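Local coordinates for BH1478 protein (Bacillus halodurans, PDB 2QUP) that is of unknown function but belongs to the DUF327 family and folds as a bundle of four helices, at residues I104-L115 and M132-I143. Residues are numbered along the deposited sequence; the frame is centred on the assembly and turned at random. Where two conformers were deposited one is given.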
ATOM      1  N   ILE A 104      -1.559   4.601  10.112  1.00 25.65           N
ATOM      2  CA  ILE A 104      -1.080   4.686   8.739  1.00 25.32           C
ATOM      3  C   ILE A 104      -2.206   4.304   7.776  1.00 24.01           C
ATOM      4  O   ILE A 104      -2.487   5.036   6.824  1.00 24.29           O
ATOM      5  CB  ILE A 104       0.184   3.801   8.527  1.00 27.07           C
ATOM      6  CG1 ILE A 104       1.382   4.387   9.266  1.00 21.55           C
ATOM      7  CG2 ILE A 104       0.544   3.670   7.057  1.00 19.61           C
ATOM      8  CD1 ILE A 104       2.427   3.335   9.555  1.00 34.76           C
ATOM      9  N   VAL A 105      -2.872   3.182   8.054  1.00 23.51           N
ATOM     10  CA  VAL A 105      -4.059   2.765   7.309  1.00 25.52           C
ATOM     11  C   VAL A 105      -5.156   3.810   7.215  1.00 25.30           C
ATOM     12  O   VAL A 105      -5.761   3.994   6.149  1.00 30.40           O
ATOM     13  CB  VAL A 105      -4.655   1.470   7.851  1.00 23.88           C
ATOM     14  CG1 VAL A 105      -5.908   1.088   7.059  1.00 24.20           C
ATOM     15  CG2 VAL A 105      -3.632   0.386   7.770  1.00 23.46           C
ATOM     16  N   LYS A 106      -5.401   4.496   8.320  1.00 32.50           N
ATOM     17  CA  LYS A 106      -6.328   5.615   8.339  1.00 35.48           C
ATOM     18  C   LYS A 106      -5.883   6.801   7.486  1.00 38.38           C
ATOM     19  O   LYS A 106      -6.712   7.446   6.836  1.00 42.35           O
ATOM     20  CB  LYS A 106      -6.705   6.005   9.776  1.00 38.47           C
ATOM     21  CG  LYS A 106      -7.500   4.864  10.518  1.00 49.98           C
ATOM     22  CD  LYS A 106      -8.158   5.285  11.854  1.00 39.04           C
ATOM     23  CE  LYS A 106      -7.143   5.853  12.855  1.00 57.22           C
ATOM     24  NZ  LYS A 106      -6.735   4.879  13.910  1.00 50.03           N
ATOM     25  N   GLU A 107      -4.587   7.073   7.447  1.00 32.22           N
ATOM     26  CA  GLU A 107      -4.076   8.157   6.601  1.00 29.85           C
ATOM     27  C   GLU A 107      -4.091   7.811   5.119  1.00 30.25           C
ATOM     28  O   GLU A 107      -4.209   8.704   4.283  1.00 32.46           O
ATOM     29  CB  GLU A 107      -2.659   8.535   6.996  1.00 34.46           C
ATOM     30  CG  GLU A 107      -2.538   9.784   7.850  1.00 55.56           C
ATOM     31  CD  GLU A 107      -3.103  11.029   7.184  1.00 67.64           C
ATOM     32  OE1 GLU A 107      -3.797  11.807   7.880  1.00 71.86           O
ATOM     33  OE2 GLU A 107      -2.848  11.232   5.974  1.00 73.51           O
ATOM     34  N   VAL A 108      -3.942   6.520   4.802  1.00 24.22           N
ATOM     35  CA  VAL A 108      -4.035   6.022   3.441  1.00 23.88           C
ATOM     36  C   VAL A 108      -5.451   6.263   2.921  1.00 28.66           C
ATOM     37  O   VAL A 108      -5.621   6.827   1.838  1.00 22.30           O
ATOM     38  CB  VAL A 108      -3.692   4.474   3.336  1.00 24.18           C
ATOM     39  CG1 VAL A 108      -4.074   3.937   1.970  1.00 20.91           C
ATOM     40  CG2 VAL A 108      -2.207   4.221   3.537  1.00 15.82           C
ATOM     41  N   ASP A 109      -6.447   5.834   3.711  1.00 28.20           N
ATOM     42  CA  ASP A 109      -7.859   6.043   3.402  1.00 27.66           C
ATOM     43  C   ASP A 109      -8.137   7.527   3.136  1.00 22.87           C
ATOM     44  O   ASP A 109      -8.685   7.862   2.095  1.00 24.37           O
ATOM     45  CB  ASP A 109      -8.724   5.538   4.556  1.00 28.64           C
ATOM     46  CG  ASP A 109     -10.200   5.482   4.202  1.00 41.56           C
ATOM     47  OD1 ASP A 109     -10.936   6.398   4.604  1.00 26.70           O
ATOM     48  OD2 ASP A 109     -10.634   4.513   3.538  1.00 46.84           O
ATOM     49  N   ARG A 110      -7.733   8.398   4.055  1.00 23.30           N
ATOM     50  CA  ARG A 110      -7.853   9.859   3.874  1.00 24.05           C
ATOM     51  C   ARG A 110      -7.330  10.316   2.517  1.00 31.16           C
ATOM     52  O   ARG A 110      -8.041  11.003   1.779  1.00 32.38           O
ATOM     53  CB  ARG A 110      -7.060  10.576   4.946  1.00 30.57           C
ATOM     54  CG  ARG A 110      -7.884  11.149   6.087  1.00 48.87           C
ATOM     55  CD  ARG A 110      -7.571  12.623   6.315  1.00 58.76           C
ATOM     56  NE  ARG A 110      -6.144  12.946   6.179  1.00 73.34           N
ATOM     57  CZ  ARG A 110      -5.636  13.857   5.342  1.00 77.95           C
ATOM     58  NH1 ARG A 110      -6.423  14.558   4.539  1.00 81.87           N
ATOM     59  NH2 ARG A 110      -4.328  14.070   5.307  1.00 79.84           N
ATOM     60  N   LYS A 111      -6.090   9.918   2.202  1.00 28.75           N
ATOM     61  CA  LYS A 111      -5.430  10.238   0.932  1.00 27.77           C
ATOM     62  C   LYS A 111      -6.115   9.696  -0.331  1.00 21.58           C
ATOM     63  O   LYS A 111      -6.179  10.392  -1.336  1.00 24.60           O
ATOM     64  CB  LYS A 111      -3.943   9.829   0.960  1.00 31.58           C
ATOM     65  CG  LYS A 111      -3.009  10.700   1.835  1.00 28.62           C
ATOM     66  CD  LYS A 111      -3.290  12.208   1.695  1.00 43.55           C
ATOM     67  CE  LYS A 111      -2.404  13.048   2.619  1.00 44.75           C
ATOM     68  NZ  LYS A 111      -2.741  14.520   2.594  1.00 41.93           N
ATOM     69  N   LEU A 112      -6.590   8.454  -0.271  0.50 18.57           N
ATOM     70  CA  LEU A 112      -7.327   7.857  -1.366  0.50 18.19           C
ATOM     71  C   LEU A 112      -8.580   8.647  -1.731  0.50 24.90           C
ATOM     72  O   LEU A 112      -8.863   8.851  -2.918  0.50 26.00           O
ATOM     73  CB  LEU A 112      -7.688   6.401  -1.040  0.50 16.25           C
ATOM     74  CG  LEU A 112      -6.523   5.439  -1.214  0.50  2.51           C
ATOM     75  CD1 LEU A 112      -6.937   3.962  -0.825  0.50  2.72           C
ATOM     76  CD2 LEU A 112      -5.988   5.497  -2.679  0.50  2.00           C
ATOM     77  N   LEU A 113      -9.306   9.112  -0.712  1.00 27.41           N
ATOM     78  CA  LEU A 113     -10.521   9.905  -0.914  1.00 25.66           C
ATOM     79  C   LEU A 113     -10.162  11.251  -1.532  1.00 27.89           C
ATOM     80  O   LEU A 113     -10.880  11.745  -2.387  1.00 29.86           O
ATOM     81  CB  LEU A 113     -11.253  10.116   0.414  1.00 21.60           C
ATOM     82  CG  LEU A 113     -11.912   8.905   1.084  1.00 27.72           C
ATOM     83  CD1 LEU A 113     -12.339   9.245   2.527  1.00 21.63           C
ATOM     84  CD2 LEU A 113     -13.096   8.418   0.276  1.00 25.41           C
ATOM     85  N   ASP A 114      -9.034  11.818  -1.118  1.00 26.33           N
ATOM     86  CA  ASP A 114      -8.564  13.109  -1.646  1.00 30.02           C
ATOM     87  C   ASP A 114      -8.087  13.026  -3.089  1.00 32.94           C
ATOM     88  O   ASP A 114      -8.118  14.014  -3.847  1.00 24.27           O
ATOM     89  CB  ASP A 114      -7.421  13.637  -0.786  1.00 32.79           C
ATOM     90  CG  ASP A 114      -7.898  14.226   0.517  1.00 38.59           C
ATOM     91  OD1 ASP A 114      -7.029  14.603   1.323  1.00 42.01           O
ATOM     92  OD2 ASP A 114      -9.131  14.317   0.736  1.00 42.90           O
ATOM     93  N   LEU A 115      -7.627  11.840  -3.442  1.00 20.09           N
ATOM     94  CA  LEU A 115      -7.191  11.526  -4.783  1.00 27.63           C
ATOM     95  C   LEU A 115      -8.376  11.391  -5.728  1.00 29.21           C
ATOM     96  O   LEU A 115      -8.365  11.980  -6.801  1.00 27.89           O
ATOM     97  CB  LEU A 115      -6.378  10.216  -4.777  1.00 27.27           C
ATOM     98  CG  LEU A 115      -5.886   9.679  -6.118  1.00 28.84           C
ATOM     99  CD1 LEU A 115      -4.849  10.612  -6.737  1.00 23.92           C
ATOM    100  CD2 LEU A 115      -5.300   8.298  -5.936  1.00 24.36           C
ATOM    101  N   MET A 132       0.511  12.775  -5.339  1.00 30.18           N
ATOM    102  CA  MET A 132      -0.506  12.153  -4.493  0.50 25.65           C
ATOM    103  C   MET A 132      -0.308  10.647  -4.399  1.00 29.96           C
ATOM    104  O   MET A 132      -0.425  10.066  -3.316  1.00 33.65           O
ATOM    105  CB  MET A 132      -1.917  12.457  -5.025  0.50 28.03           C
ATOM    106  CG  MET A 132      -2.384  13.911  -4.858  0.50 26.48           C
ATOM    107  SD  MET A 132      -3.888  14.276  -5.806  0.50 24.19           S
ATOM    108  CE  MET A 132      -3.741  16.061  -6.020  0.50 23.38           C
ATOM    109  N   VAL A 133      -0.017  10.010  -5.535  1.00 28.19           N
ATOM    110  CA  VAL A 133       0.242   8.564  -5.520  1.00 29.19           C
ATOM    111  C   VAL A 133       1.593   8.216  -4.866  1.00 28.70           C
ATOM    112  O   VAL A 133       1.783   7.121  -4.375  1.00 16.96           O
ATOM    113  CB  VAL A 133       0.073   7.900  -6.918  1.00 35.15           C
ATOM    114  CG1 VAL A 133      -1.252   8.335  -7.590  1.00 27.96           C
ATOM    115  CG2 VAL A 133       1.269   8.183  -7.826  1.00 31.98           C
ATOM    116  N   GLY A 134       2.527   9.157  -4.848  1.00 20.45           N
ATOM    117  CA  GLY A 134       3.862   8.890  -4.330  1.00 26.94           C
ATOM    118  C   GLY A 134       3.830   8.993  -2.823  1.00 23.01           C
ATOM    119  O   GLY A 134       4.588   8.327  -2.135  1.00 29.41           O
ATOM    120  N   GLU A 135       2.921   9.834  -2.328  1.00 28.24           N
ATOM    121  CA  GLU A 135       2.600   9.964  -0.911  1.00 24.17           C
ATOM    122  C   GLU A 135       1.959   8.720  -0.374  1.00 22.09           C
ATOM    123  O   GLU A 135       2.327   8.242   0.678  1.00 27.44           O
ATOM    124  CB  GLU A 135       1.576  11.052  -0.739  1.00 26.13           C
ATOM    125  CG  GLU A 135       2.149  12.346  -0.311  1.00 36.57           C
ATOM    126  CD  GLU A 135       1.090  13.221   0.276  1.00 55.64           C
ATOM    127  OE1 GLU A 135       0.652  14.151  -0.430  1.00 58.45           O
ATOM    128  OE2 GLU A 135       0.674  12.958   1.431  1.00 62.49           O
ATOM    129  N   ILE A 136       0.950   8.258  -1.092  1.00 14.41           N
ATOM    130  CA  ILE A 136       0.241   7.024  -0.761  1.00 22.88           C
ATOM    131  C   ILE A 136       1.240   5.903  -0.643  1.00 11.90           C
ATOM    132  O   ILE A 136       1.271   5.234   0.387  1.00 34.76           O
ATOM    133  CB  ILE A 136      -0.882   6.719  -1.790  1.00 18.20           C
ATOM    134  CG1 ILE A 136      -2.025   7.731  -1.591  1.00 15.35           C
ATOM    135  CG2 ILE A 136      -1.399   5.248  -1.654  1.00 17.57           C
ATOM    136  CD1 ILE A 136      -2.897   7.996  -2.830  1.00 22.18           C
ATOM    137  N   LYS A 137       2.081   5.719  -1.674  1.00 17.38           N
ATOM    138  CA  LYS A 137       3.113   4.657  -1.671  1.00 16.37           C
ATOM    139  C   LYS A 137       3.996   4.780  -0.431  1.00 28.71           C
ATOM    140  O   LYS A 137       4.274   3.782   0.230  1.00 17.46           O
ATOM    141  CB  LYS A 137       4.001   4.726  -2.913  1.00 23.53           C
ATOM    142  CG  LYS A 137       5.080   3.657  -2.958  1.00 18.77           C
ATOM    143  CD  LYS A 137       6.200   3.977  -3.928  1.00 23.30           C
ATOM    144  CE  LYS A 137       7.134   2.760  -4.042  1.00 31.56           C
ATOM    145  NZ  LYS A 137       7.987   2.793  -5.267  1.00 24.89           N
ATOM    146  N   GLY A 138       4.391   6.012  -0.096  1.00 15.56           N
ATOM    147  CA  GLY A 138       5.143   6.281   1.126  1.00 22.92           C
ATOM    148  C   GLY A 138       4.467   5.817   2.402  1.00 30.33           C
ATOM    149  O   GLY A 138       5.095   5.196   3.253  1.00 37.01           O
ATOM    150  N   LEU A 139       3.177   6.095   2.532  1.00 24.00           N
ATOM    151  CA  LEU A 139       2.398   5.513   3.608  1.00 23.14           C
ATOM    152  C   LEU A 139       2.330   3.972   3.493  1.00 20.69           C
ATOM    153  O   LEU A 139       2.493   3.256   4.491  1.00 25.75           O
ATOM    154  CB  LEU A 139       1.009   6.141   3.643  1.00 24.67           C
ATOM    155  CG  LEU A 139       0.997   7.660   3.905  1.00 29.13           C
ATOM    156  CD1 LEU A 139      -0.359   8.272   3.601  1.00 33.47           C
ATOM    157  CD2 LEU A 139       1.393   7.945   5.325  1.00 23.59           C
ATOM    158  N   LEU A 140       2.120   3.468   2.291  1.00 24.57           N
ATOM    159  CA  LEU A 140       1.868   2.017   2.099  1.00 15.72           C
ATOM    160  C   LEU A 140       2.991   1.104   2.554  1.00 28.48           C
ATOM    161  O   LEU A 140       2.769   0.017   3.136  1.00 23.35           O
ATOM    162  CB  LEU A 140       1.588   1.725   0.629  1.00 22.88           C
ATOM    163  CG  LEU A 140       0.188   1.976   0.053  1.00 24.83           C
ATOM    164  CD1 LEU A 140       0.189   1.605  -1.413  1.00 10.24           C
ATOM    165  CD2 LEU A 140      -0.921   1.232   0.788  1.00 21.40           C
ATOM    166  N   ILE A 141       4.213   1.509   2.234  1.00 20.49           N
ATOM    167  CA  ILE A 141       5.372   0.686   2.569  1.00 29.85           C
ATOM    168  C   ILE A 141       5.648   0.686   4.081  1.00 29.79           C
ATOM    169  O   ILE A 141       6.280  -0.225   4.603  1.00 37.21           O
ATOM    170  CB  ILE A 141       6.633   1.084   1.745  1.00 29.19           C
ATOM    171  CG1 ILE A 141       6.985   2.554   1.959  1.00 32.50           C
ATOM    172  CG2 ILE A 141       6.440   0.808   0.253  1.00 29.17           C
ATOM    173  CD1 ILE A 141       8.260   2.990   1.268  1.00 34.90           C
ATOM    174  N   ASN A 142       5.171   1.715   4.779  1.00 37.30           N
ATOM    175  CA  ASN A 142       5.295   1.785   6.232  1.00 33.68           C
ATOM    176  C   ASN A 142       4.279   0.952   7.015  1.00 36.77           C
ATOM    177  O   ASN A 142       4.358   0.899   8.239  1.00 36.85           O
ATOM    178  CB  ASN A 142       5.161   3.214   6.701  1.00 34.66           C
ATOM    179  CG  ASN A 142       6.269   4.103   6.206  1.00 41.56           C
ATOM    180  OD1 ASN A 142       7.378   3.656   5.943  1.00 42.28           O
ATOM    181  ND2 ASN A 142       5.971   5.385   6.092  1.00 50.36           N
ATOM    182  N   ILE A 143       3.312   0.344   6.327  1.00 32.05           N
ATOM    183  CA  ILE A 143       2.243  -0.401   7.007  1.00 26.03           C
ATOM    184  C   ILE A 143       2.851  -1.577   7.722  1.00 26.92           C
ATOM    185  O   ILE A 143       2.643  -1.750   8.925  1.00 29.13           O
ATOM    186  CB  ILE A 143       1.074  -0.874   6.063  1.00 24.67           C
ATOM    187  CG1 ILE A 143       0.174   0.309   5.687  1.00 26.74           C
ATOM    188  CG2 ILE A 143       0.153  -1.818   6.826  1.00 25.84           C
ATOM    189  CD1 ILE A 143      -0.707   0.092   4.452  1.00 19.38           C
TER
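Leu139 of helix 126-144 fits as a knob into a hole on helix 98-120, formed by Ile104, Glu107, Val108 and Lys111. The two segments run nearly antiparallel, at 159°, with axes 9.3 Å apart. Lys111 can be followed outward. Its CB lies 3.8 Å from Ile136 CG1. Its CG meets Leu139 CD1 at 4.0 Å, the two side chains crossing at about a right angle. A bend at chi2 (-42°) then turns the chain. Of the Lys111 atoms, CE comes closest to Glu135 OE2, at 3.3 Å, with the two side chains crossing at a slant. At the tip, NZ makes a long salt bridge to Glu135 OE2, at 3.9 Å. Beside this pair, Val108 CG2 packs 3.7 Å from Leu139 CB, and Ile104 CG2 lies 3.6 Å from Ile143 CG1. Toward the C-terminal end of 104-115, Leu115 CD2 reaches Ile136 CD1. Tyr69 of helix 63-88 also packs on Leu115 and Ile136. Glu107 lays its CB against Leu139 CD1. Arg110 grips the Glu107 carboxylate side-on, NE to OE1 at 3.1 Å and NH2 to OE2. Arg110 NH1 also makes a salt bridge to Asp114 OD1. With an alanine in place of Glu107, both carboxylate bonds are gone, and the Arg110 guanidinium would probably be freer to turn, held by Asp114 alone of these two acids. Aliphatic packing therefore carries this helix pair of the bundle, while the one salt bridge between the segments is long.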